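Local coordinates for protein 3,4-dihydroxy-2-butanone 4-phosphate synthase (PDB 6MNZ) that probably converts D-ribulose 5-phosphate to formate and 3,4-dihydroxy-2-butanone 4-phosphate, a step of riboflavin biosynthesis that uses magnesium or manganese, at residues A[56-61]-A[159-164]. Residues are numbered along the deposited sequence; the frame is centred on the assembly and turned at random.
Sequences VCLTLS and ASVICE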
# COMPACT_ATOMS: atom_id res chain seq x y z
N VAL A 56 29.28 -6.83 1.28
CA VAL A 56 29.34 -6.57 2.71
C VAL A 56 28.37 -5.44 3.04
O VAL A 56 28.51 -4.32 2.54
CB VAL A 56 30.77 -6.23 3.15
CG1 VAL A 56 30.78 -5.73 4.59
CG2 VAL A 56 31.67 -7.44 2.99
N CYS A 57 27.44 -5.71 3.95
CA CYS A 57 26.41 -4.76 4.33
C CYS A 57 26.33 -4.69 5.85
O CYS A 57 26.97 -5.48 6.55
CB CYS A 57 25.05 -5.14 3.74
SG CYS A 57 24.99 -5.04 1.93
N LEU A 58 25.74 -3.60 6.34
CA LEU A 58 25.71 -3.28 7.77
C LEU A 58 24.26 -3.03 8.17
O LEU A 58 23.69 -2.00 7.82
CB LEU A 58 26.58 -2.07 8.08
CG LEU A 58 26.36 -1.49 9.48
CD1 LEU A 58 26.58 -2.55 10.54
CD2 LEU A 58 27.22 -0.26 9.73
N THR A 59 23.63 -4.03 8.78
CA THR A 59 22.24 -3.90 9.17
C THR A 59 22.11 -2.95 10.36
O THR A 59 22.92 -3.00 11.29
CB THR A 59 21.67 -5.27 9.52
OG1 THR A 59 22.33 -5.79 10.68
CG2 THR A 59 21.87 -6.24 8.35
N LEU A 60 21.23 -1.96 10.23
CA LEU A 60 20.96 -0.99 11.28
C LEU A 60 19.47 -1.00 11.61
O LEU A 60 18.62 -1.10 10.72
CB LEU A 60 21.36 0.44 10.88
CG LEU A 60 22.83 0.84 10.95
CD1 LEU A 60 23.59 -0.00 9.99
CD2 LEU A 60 23.06 2.32 10.61
N SER A 61 19.18 -0.56 12.84
CA SER A 61 17.83 -0.23 13.22
C SER A 61 17.43 1.14 12.68
O SER A 61 18.27 2.01 12.41
CB SER A 61 17.68 -0.25 14.74
OG SER A 61 18.38 0.83 15.33
N ALA A 159 22.94 -4.42 15.53
CA ALA A 159 23.70 -4.12 14.32
C ALA A 159 24.57 -5.32 13.98
O ALA A 159 25.33 -5.80 14.82
CB ALA A 159 24.57 -2.87 14.51
N SER A 160 24.53 -5.73 12.71
CA SER A 160 25.32 -6.85 12.24
C SER A 160 25.89 -6.51 10.87
O SER A 160 25.37 -5.67 10.14
CB SER A 160 24.48 -8.13 12.14
OG SER A 160 23.65 -8.09 11.00
N VAL A 161 26.96 -7.22 10.51
CA VAL A 161 27.55 -7.14 9.18
C VAL A 161 27.29 -8.45 8.46
O VAL A 161 27.53 -9.53 9.03
CB VAL A 161 29.06 -6.84 9.26
CG1 VAL A 161 29.65 -6.71 7.86
CG2 VAL A 161 29.32 -5.58 10.08
N ILE A 162 26.74 -8.37 7.26
CA ILE A 162 26.28 -9.56 6.54
C ILE A 162 26.79 -9.51 5.10
O ILE A 162 26.96 -8.43 4.52
CB ILE A 162 24.75 -9.69 6.58
CG1 ILE A 162 24.08 -8.60 5.74
CG2 ILE A 162 24.25 -9.65 8.01
CD1 ILE A 162 22.57 -8.69 5.72
N CYS A 163 27.03 -10.69 4.54
CA CYS A 163 27.62 -10.82 3.22
C CYS A 163 27.11 -12.11 2.59
O CYS A 163 27.24 -13.18 3.19
CB CYS A 163 29.15 -10.83 3.30
SG CYS A 163 30.02 -10.67 1.72
N GLU A 164 26.65 -12.03 1.34
CA GLU A 164 26.15 -13.21 0.65
C GLU A 164 27.28 -14.19 0.38
O GLU A 164 28.39 -13.81 0.02
CB GLU A 164 25.48 -12.81 -0.66
CG GLU A 164 24.26 -11.92 -0.51
CD GLU A 164 24.61 -10.44 -0.55
OE1 GLU A 164 25.71 -10.08 -0.09
OE2 GLU A 164 23.89 -9.69 -1.25
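Cys57 and Ile162 form an antiparallel hydrogen-bonded pair: Cys57 N donates to Ile162 O at 2.8 Å, and Ile162 N returns the bond to Cys57 O at 3.0 Å. Thr59 N reaches Ser160 O at 2.8 Å, but the reverse bond, Ser160 N to Thr59 O, is weak at 3.5 Å. Here the side chains add a link, Thr59 OG1 hydrogen-bonding Ser160 OG at 2.7 Å; with each hydroxyl turned between its own backbone N and carbonyl carbon (chi1 65° and 76°), the two oxygens meet tip to tip across the strands, and either could be the donor. The methyl CG2 of Thr59 meets Ile162 CD1 at 3.7 Å, the two side chains crossing at about a right angle. This face also carries Cys57, and Ile162 abuts Asp32 and His143, both predicted to bind substrate, His143 also a metal, so this face of the strand pair probably backs the active site. On the face of Leu58 and Val161, the methyl Val161 CG1 is met at 3.6 Å by Val56 CG1, while Leu58 and Val161 pack against Ile108 of helix 101-112. Strands 57-60 and 160-164, the latter ending at Glu164, predicted essential for catalysis, are adjacent and internal in the mixed six-stranded sheet of the DHBP synthase domain, between strands 127-131 and 31-36.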